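PDB 4ZA6: TetR family transcriptional regulator from Rhodococcus erythropolis, which probably represses transcription of the quorum-sensing signal degradation gene qsdA, as a DNA-binding regulator of the TetR family. Local coordinates for residues S88-T93 and A168-A173; M104-L109 and H157-L162. All blocks are in the same frame, centred on the assembly; numbering follows the deposited sequence.

Interaction 1 (S88-T93 and A168-A173)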
ATOM      1  N   SER A  88     -10.344   3.175   0.946  1.00 27.73           N
ATOM      2  CA  SER A  88      -9.616   4.428   1.179  1.00 28.27           C
ATOM      3  C   SER A  88      -8.685   4.711  -0.009  1.00 32.48           C
ATOM      4  O   SER A  88      -8.611   5.837  -0.490  1.00 33.30           O
ATOM      5  CB  SER A  88      -8.825   4.361   2.481  1.00 30.14           C
ATOM      6  OG  SER A  88      -8.110   5.570   2.668  1.00 34.13           O
ATOM      7  N   VAL A  89      -8.024   3.682  -0.503  1.00 28.11           N
ATOM      8  CA  VAL A  89      -7.140   3.766  -1.670  1.00 27.92           C
ATOM      9  C   VAL A  89      -7.972   4.116  -2.928  1.00 33.13           C
ATOM     10  O   VAL A  89      -7.584   5.006  -3.676  1.00 31.84           O
ATOM     11  CB  VAL A  89      -6.322   2.479  -1.854  1.00 29.83           C
ATOM     12  CG1 VAL A  89      -5.587   2.468  -3.205  1.00 29.70           C
ATOM     13  CG2 VAL A  89      -5.341   2.293  -0.706  1.00 28.58           C
ATOM     14  N   GLU A  90      -9.125   3.452  -3.122  1.00 30.79           N
ATOM     15  CA  GLU A  90     -10.030   3.714  -4.252  1.00 32.60           C
ATOM     16  C   GLU A  90     -10.519   5.195  -4.289  1.00 37.66           C
ATOM     17  O   GLU A  90     -10.623   5.773  -5.372  1.00 37.97           O
ATOM     18  CB  GLU A  90     -11.215   2.720  -4.211  1.00 33.97           C
ATOM     19  CG  GLU A  90     -12.192   2.817  -5.373  1.00 44.00           C
ATOM     20  CD  GLU A  90     -13.504   2.077  -5.167  1.00 62.07           C
ATOM     21  OE1 GLU A  90     -14.018   2.062  -4.024  1.00 48.66           O
ATOM     22  OE2 GLU A  90     -14.031   1.526  -6.160  1.00 53.96           O
ATOM     23  N   SER A  91     -10.779   5.806  -3.113  1.00 34.71           N
ATOM     24  CA  SER A  91     -11.257   7.194  -3.046  1.00 35.60           C
ATOM     25  C   SER A  91     -10.135   8.245  -2.973  1.00 37.08           C
ATOM     26  O   SER A  91     -10.420   9.430  -2.775  1.00 36.57           O
ATOM     27  CB  SER A  91     -12.251   7.357  -1.895  1.00 39.90           C
ATOM     28  OG  SER A  91     -11.606   7.290  -0.631  1.00 48.20           O
ATOM     29  N   SER A  92      -8.861   7.830  -3.144  1.00 32.37           N
ATOM     30  CA  SER A  92      -7.736   8.776  -3.070  1.00 31.90           C
ATOM     31  C   SER A  92      -7.625   9.640  -4.306  1.00 36.32           C
ATOM     32  O   SER A  92      -7.361   9.114  -5.380  1.00 34.37           O
ATOM     33  CB  SER A  92      -6.425   8.034  -2.865  1.00 33.59           C
ATOM     34  OG  SER A  92      -5.329   8.932  -2.822  1.00 34.82           O
ATOM     35  N   THR A  93      -7.768  10.968  -4.147  1.00 36.05           N
ATOM     36  CA  THR A  93      -7.643  11.935  -5.254  1.00 37.27           C
ATOM     37  C   THR A  93      -6.175  12.059  -5.718  1.00 40.09           C
ATOM     38  O   THR A  93      -5.915  12.088  -6.926  1.00 39.87           O
ATOM     39  CB  THR A  93      -8.272  13.270  -4.878  1.00 47.20           C
ATOM     40  OG1 THR A  93      -7.961  13.538  -3.516  1.00 53.10           O
ATOM     41  CG2 THR A  93      -9.761  13.263  -5.066  1.00 43.74           C
ATOM     42  N   ALA A 168     -12.432  -1.091  -9.508  1.00 34.47           N
ATOM     43  CA  ALA A 168     -11.664  -1.726  -8.442  1.00 33.06           C
ATOM     44  C   ALA A 168     -12.530  -2.889  -7.986  1.00 37.42           C
ATOM     45  O   ALA A 168     -13.713  -2.683  -7.702  1.00 38.20           O
ATOM     46  CB  ALA A 168     -11.452  -0.751  -7.289  1.00 33.67           C
ATOM     47  N   GLU A 169     -11.979  -4.109  -7.996  1.00 30.94           N
ATOM     48  CA  GLU A 169     -12.736  -5.310  -7.622  1.00 30.18           C
ATOM     49  C   GLU A 169     -12.571  -5.643  -6.135  1.00 34.39           C
ATOM     50  O   GLU A 169     -11.977  -6.666  -5.778  1.00 34.97           O
ATOM     51  CB  GLU A 169     -12.349  -6.483  -8.525  1.00 30.40           C
ATOM     52  CG  GLU A 169     -12.598  -6.183  -9.994  1.00 33.11           C
ATOM     53  CD  GLU A 169     -11.939  -7.126 -10.979  1.00 43.32           C
ATOM     54  OE1 GLU A 169     -12.225  -6.998 -12.188  1.00 37.82           O
ATOM     55  OE2 GLU A 169     -11.049  -7.906 -10.573  1.00 29.18           O
ATOM     56  N   ILE A 170     -13.099  -4.763  -5.270  1.00 29.94           N
ATOM     57  CA  ILE A 170     -12.973  -4.895  -3.811  1.00 28.56           C
ATOM     58  C   ILE A 170     -13.619  -6.154  -3.230  1.00 30.04           C
ATOM     59  O   ILE A 170     -12.967  -6.862  -2.463  1.00 27.66           O
ATOM     60  CB  ILE A 170     -13.299  -3.567  -3.058  1.00 31.13           C
ATOM     61  CG1 ILE A 170     -12.376  -2.430  -3.569  1.00 30.69           C
ATOM     62  CG2 ILE A 170     -13.194  -3.730  -1.512  1.00 30.05           C
ATOM     63  CD1 ILE A 170     -12.757  -1.029  -3.169  1.00 38.72           C
ATOM     64  N   GLU A 171     -14.873  -6.457  -3.629  1.00 28.20           N
ATOM     65  CA  GLU A 171     -15.584  -7.644  -3.148  1.00 27.47           C
ATOM     66  C   GLU A 171     -14.907  -8.929  -3.515  1.00 29.47           C
ATOM     67  O   GLU A 171     -14.870  -9.842  -2.703  1.00 27.08           O
ATOM     68  CB  GLU A 171     -17.069  -7.653  -3.560  1.00 29.60           C
ATOM     69  CG  GLU A 171     -17.884  -6.608  -2.811  1.00 34.33           C
ATOM     70  CD  GLU A 171     -17.893  -6.660  -1.288  1.00 36.51           C
ATOM     71  OE1 GLU A 171     -18.024  -5.580  -0.677  1.00 32.37           O
ATOM     72  OE2 GLU A 171     -17.771  -7.759  -0.702  1.00 29.15           O
ATOM     73  N   THR A 172     -14.364  -9.011  -4.733  1.00 26.67           N
ATOM     74  CA  THR A 172     -13.622 -10.196  -5.178  1.00 26.62           C
ATOM     75  C   THR A 172     -12.345 -10.326  -4.362  1.00 26.70           C
ATOM     76  O   THR A 172     -12.001 -11.432  -3.978  1.00 26.23           O
ATOM     77  CB  THR A 172     -13.362 -10.147  -6.697  1.00 34.81           C
ATOM     78  OG1 THR A 172     -14.616 -10.133  -7.377  1.00 35.81           O
ATOM     79  CG2 THR A 172     -12.567 -11.327  -7.186  1.00 36.04           C
ATOM     80  N   ALA A 173     -11.674  -9.218  -4.050  1.00 25.06           N
ATOM     81  CA  ALA A 173     -10.443  -9.287  -3.245  1.00 24.58           C
ATOM     82  C   ALA A 173     -10.783  -9.782  -1.831  1.00 28.07           C
ATOM     83  O   ALA A 173     -10.063 -10.622  -1.296  1.00 26.15           O
ATOM     84  CB  ALA A 173      -9.753  -7.927  -3.190  1.00 25.15           C
TER
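With CG anti to the backbone N (chi1 -176°) and the rest of the chain extended, E90 reaches from the last turn of helix 74-90 to the loop and first turn leading into helix 170-181, where it lies against A168 and I170. I170 meets it at an angle: its CG1 branch stands beside its own backbone N (chi1 -57°) and runs on to CD1, the atom that meets the glutamate. E90 OE1 approaches I170 CD1 at 3.4 Å, while CD of the same carboxylate lies 3.8 Å from that methyl. The other oxygen, E90 OE2, rests 3.6 Å from the CB of A168, so both oxygens meet methyl groups. The neighbouring V89 packs on L158 and Y159, and I170 also touches M86 and R87, which ties the contact to the bundle of the C-terminal domain. At the helix end the E90 carbonyl O accepts a hydrogen bond from R96, and S92, the N-cap of the next helix, bonds the backbone N of L95. An alanine in place of E90 would remove the extended arm and is likely to leave the methyls of I170 and A168 without this cover. Across these segments the glutamate therefore acts through van der Waals packing, its carboxylate lying against aliphatic carbon, with no salt bridge or hydrogen bond joining the two segments.

Interaction 2 (M104-L109 and H157-L162); sequences MVFIKL and HLYAPL
Y159, the residue at which the chain leaves helix 143-158, receives the ring of F106 on one face. The pair is a T-shaped (edge-to-face) stack, with centroids 5.0 Å apart and planes at 76°. The phenylalanine presents its CE2-CZ edge: F106 CE2 stands 3.5 Å from Y159 CE1, above the tyrosine plane but shifted toward the rim, and F106 CZ comes to 3.7 Å from Y159 CZ. On the opposite face of the tyrosine sits CG of L158, over the ring centre, so the phenol is held between a leucine of its own segment and the aromatic edge from helix 103-111. F106 can reach this far because its CG is anti to the backbone N (chi1 -173°), which sends the ring across toward the tyrosine.

Beyond Y159 the chain tightens into a 3-10 turn, in which the backbone N of L162 bonds the carbonyl O of Y159, and L162 is brought back against the same helix. Its CD1 methyl touches the edge of the F106 ring at CD2, 3.6 Å away, beside the part taken by the tyrosine. L162 and I107 lie alongside each other, running antiparallel, with I107 CG1 4.1 Å from L162 CB; I107 CD1 also lies 3.6 Å from the carbonyl O of L162. Both segments belong to the C-terminal regulatory domain, where F106 packs further on L95, L98 and T99 of helix 93-101; L55 carries the packing on to the long helix 47-69, which in the TetR fold follows the DNA-binding helices. The chemistry is that of apolar packing: the polarised C-H edge of one ring probably meets the pi cloud of the other favourably, while two aliphatic side chains add dispersion alongside.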
ATOM      1  N   MET A 104       1.924   3.076 -15.970  1.00 32.78           N
ATOM      2  CA  MET A 104       2.961   2.042 -16.058  1.00 33.35           C
ATOM      3  C   MET A 104       3.942   2.092 -14.889  1.00 36.44           C
ATOM      4  O   MET A 104       4.349   1.040 -14.392  1.00 35.79           O
ATOM      5  CB  MET A 104       3.710   2.117 -17.401  1.00 37.79           C
ATOM      6  CG  MET A 104       2.836   1.762 -18.602  1.00 43.84           C
ATOM      7  SD  MET A 104       3.773   1.664 -20.156  1.00 51.34           S
ATOM      8  CE  MET A 104       4.657   0.096 -19.908  1.00 47.43           C
ATOM      9  N   VAL A 105       4.316   3.306 -14.437  1.00 31.74           N
ATOM     10  CA  VAL A 105       5.208   3.476 -13.277  1.00 30.20           C
ATOM     11  C   VAL A 105       4.489   2.904 -12.079  1.00 32.15           C
ATOM     12  O   VAL A 105       5.067   2.090 -11.362  1.00 30.81           O
ATOM     13  CB  VAL A 105       5.613   4.965 -13.052  1.00 35.62           C
ATOM     14  CG1 VAL A 105       6.314   5.165 -11.711  1.00 34.97           C
ATOM     15  CG2 VAL A 105       6.507   5.469 -14.181  1.00 36.46           C
ATOM     16  N   PHE A 106       3.203   3.290 -11.888  1.00 28.16           N
ATOM     17  CA  PHE A 106       2.422   2.807 -10.753  1.00 27.94           C
ATOM     18  C   PHE A 106       2.190   1.284 -10.753  1.00 32.43           C
ATOM     19  O   PHE A 106       2.298   0.664  -9.682  1.00 30.66           O
ATOM     20  CB  PHE A 106       1.095   3.580 -10.581  1.00 29.57           C
ATOM     21  CG  PHE A 106       0.396   3.180  -9.307  1.00 28.54           C
ATOM     22  CD1 PHE A 106       0.857   3.624  -8.077  1.00 30.14           C
ATOM     23  CD2 PHE A 106      -0.635   2.248  -9.326  1.00 29.08           C
ATOM     24  CE1 PHE A 106       0.263   3.177  -6.882  1.00 29.75           C
ATOM     25  CE2 PHE A 106      -1.249   1.833  -8.138  1.00 30.71           C
ATOM     26  CZ  PHE A 106      -0.786   2.294  -6.922  1.00 27.21           C
ATOM     27  N   ILE A 107       1.890   0.684 -11.921  1.00 28.70           N
ATOM     28  CA  ILE A 107       1.674  -0.768 -11.995  1.00 27.95           C
ATOM     29  C   ILE A 107       2.904  -1.469 -11.426  1.00 29.88           C
ATOM     30  O   ILE A 107       2.773  -2.372 -10.584  1.00 27.67           O
ATOM     31  CB  ILE A 107       1.310  -1.276 -13.423  1.00 31.63           C
ATOM     32  CG1 ILE A 107      -0.106  -0.794 -13.853  1.00 32.69           C
ATOM     33  CG2 ILE A 107       1.357  -2.830 -13.452  1.00 31.67           C
ATOM     34  CD1 ILE A 107      -0.400  -0.891 -15.393  1.00 36.44           C
ATOM     35  N   LYS A 108       4.099  -1.000 -11.850  1.00 27.69           N
ATOM     36  CA  LYS A 108       5.403  -1.507 -11.423  1.00 27.77           C
ATOM     37  C   LYS A 108       5.618  -1.341  -9.922  1.00 32.10           C
ATOM     38  O   LYS A 108       5.982  -2.304  -9.252  1.00 32.44           O
ATOM     39  CB  LYS A 108       6.525  -0.835 -12.231  1.00 29.01           C
ATOM     40  CG  LYS A 108       7.921  -1.317 -11.899  1.00 44.05           C
ATOM     41  CD  LYS A 108       8.919  -0.865 -12.938  1.00 47.65           C
ATOM     42  CE  LYS A 108      10.249  -1.508 -12.700  1.00 65.44           C
ATOM     43  NZ  LYS A 108      11.092  -0.753 -11.725  1.00 75.17           N
ATOM     44  N   LEU A 109       5.413  -0.135  -9.392  1.00 27.82           N
ATOM     45  CA  LEU A 109       5.600   0.127  -7.952  1.00 27.40           C
ATOM     46  C   LEU A 109       4.627  -0.635  -7.025  1.00 30.68           C
ATOM     47  O   LEU A 109       5.007  -1.050  -5.929  1.00 29.14           O
ATOM     48  CB  LEU A 109       5.494   1.644  -7.692  1.00 27.58           C
ATOM     49  CG  LEU A 109       6.547   2.524  -8.354  1.00 31.19           C
ATOM     50  CD1 LEU A 109       6.299   3.976  -8.029  1.00 31.99           C
ATOM     51  CD2 LEU A 109       7.946   2.138  -7.923  1.00 32.03           C
ATOM     52  N   HIS A 157      -6.734  -6.840  -7.968  1.00 25.46           N
ATOM     53  CA  HIS A 157      -8.173  -6.571  -7.957  1.00 23.96           C
ATOM     54  C   HIS A 157      -8.409  -5.139  -7.570  1.00 27.68           C
ATOM     55  O   HIS A 157      -9.219  -4.462  -8.218  1.00 28.45           O
ATOM     56  CB  HIS A 157      -8.930  -7.547  -7.041  1.00 24.05           C
ATOM     57  CG  HIS A 157      -8.979  -8.929  -7.598  1.00 27.07           C
ATOM     58  ND1 HIS A 157      -9.759  -9.233  -8.687  1.00 29.29           N
ATOM     59  CD2 HIS A 157      -8.288 -10.031  -7.236  1.00 27.27           C
ATOM     60  CE1 HIS A 157      -9.545 -10.511  -8.938  1.00 27.84           C
ATOM     61  NE2 HIS A 157      -8.688 -11.037  -8.081  1.00 26.97           N
ATOM     62  N   LEU A 158      -7.706  -4.653  -6.525  1.00 23.39           N
ATOM     63  CA  LEU A 158      -7.828  -3.245  -6.136  1.00 22.65           C
ATOM     64  C   LEU A 158      -7.536  -2.330  -7.321  1.00 28.42           C
ATOM     65  O   LEU A 158      -8.268  -1.364  -7.558  1.00 28.41           O
ATOM     66  CB  LEU A 158      -6.896  -2.936  -4.962  1.00 21.71           C
ATOM     67  CG  LEU A 158      -6.827  -1.487  -4.484  1.00 26.28           C
ATOM     68  CD1 LEU A 158      -8.226  -0.903  -4.189  1.00 26.11           C
ATOM     69  CD2 LEU A 158      -5.898  -1.362  -3.295  1.00 27.58           C
ATOM     70  N   TYR A 159      -6.482  -2.645  -8.078  1.00 27.25           N
ATOM     71  CA  TYR A 159      -6.044  -1.835  -9.207  1.00 27.33           C
ATOM     72  C   TYR A 159      -6.487  -2.358 -10.565  1.00 32.65           C
ATOM     73  O   TYR A 159      -5.871  -1.982 -11.560  1.00 32.75           O
ATOM     74  CB  TYR A 159      -4.505  -1.644  -9.150  1.00 27.79           C
ATOM     75  CG  TYR A 159      -4.013  -1.087  -7.834  1.00 28.42           C
ATOM     76  CD1 TYR A 159      -4.353   0.200  -7.430  1.00 30.99           C
ATOM     77  CD2 TYR A 159      -3.222  -1.852  -6.982  1.00 27.33           C
ATOM     78  CE1 TYR A 159      -3.947   0.700  -6.198  1.00 31.74           C
ATOM     79  CE2 TYR A 159      -2.815  -1.363  -5.741  1.00 26.88           C
ATOM     80  CZ  TYR A 159      -3.161  -0.079  -5.366  1.00 33.90           C
ATOM     81  OH  TYR A 159      -2.758   0.413  -4.153  1.00 33.95           O
ATOM     82  N   ALA A 160      -7.573  -3.178 -10.618  1.00 29.12           N
ATOM     83  CA  ALA A 160      -8.144  -3.762 -11.843  1.00 29.08           C
ATOM     84  C   ALA A 160      -8.378  -2.751 -12.992  1.00 34.33           C
ATOM     85  O   ALA A 160      -8.083  -3.128 -14.125  1.00 32.52           O
ATOM     86  CB  ALA A 160      -9.413  -4.532 -11.535  1.00 29.70           C
ATOM     87  N   PRO A 161      -8.799  -1.463 -12.766  1.00 32.66           N
ATOM     88  CA  PRO A 161      -8.935  -0.535 -13.902  1.00 32.75           C
ATOM     89  C   PRO A 161      -7.636  -0.236 -14.652  1.00 36.33           C
ATOM     90  O   PRO A 161      -7.691   0.018 -15.851  1.00 38.05           O
ATOM     91  CB  PRO A 161      -9.544   0.716 -13.283  1.00 35.03           C
ATOM     92  CG  PRO A 161     -10.123   0.273 -11.990  1.00 38.82           C
ATOM     93  CD  PRO A 161      -9.207  -0.793 -11.511  1.00 34.20           C
ATOM     94  N   LEU A 162      -6.471  -0.341 -13.981  1.00 30.19           N
ATOM     95  CA  LEU A 162      -5.166  -0.142 -14.620  1.00 29.75           C
ATOM     96  C   LEU A 162      -4.747  -1.322 -15.473  1.00 35.43           C
ATOM     97  O   LEU A 162      -3.841  -1.205 -16.293  1.00 33.67           O
ATOM     98  CB  LEU A 162      -4.091   0.147 -13.566  1.00 28.60           C
ATOM     99  CG  LEU A 162      -4.297   1.444 -12.786  1.00 32.97           C
ATOM    100  CD1 LEU A 162      -3.333   1.538 -11.648  1.00 32.34           C
ATOM    101  CD2 LEU A 162      -4.234   2.679 -13.725  1.00 36.57           C
TER

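Both interactions are partly buried and belong to the C-terminal domain; interaction 2 uses the end of helix 143-158, against which V89 and A173 of interaction 1 also pack. Interaction 2 is the larger and more aromatic, joining helix 103-111 to the turn that follows helix 143-158; interaction 1 is smaller, joining the end of helix 74-90 to the start of helix 170-181 through a partly exposed carboxylate set on methyls. Their segments meet directly: H157 ND1 lies 2.6 Å from E169 OE2, a probable hydrogen bond, V89 packs on the hydroxyl of Y159, and A168 lies on the L158 carbonyl. Each contact has a methylpentanediol, probably from the crystallisation liquor, near one side chain, E90 or Y159.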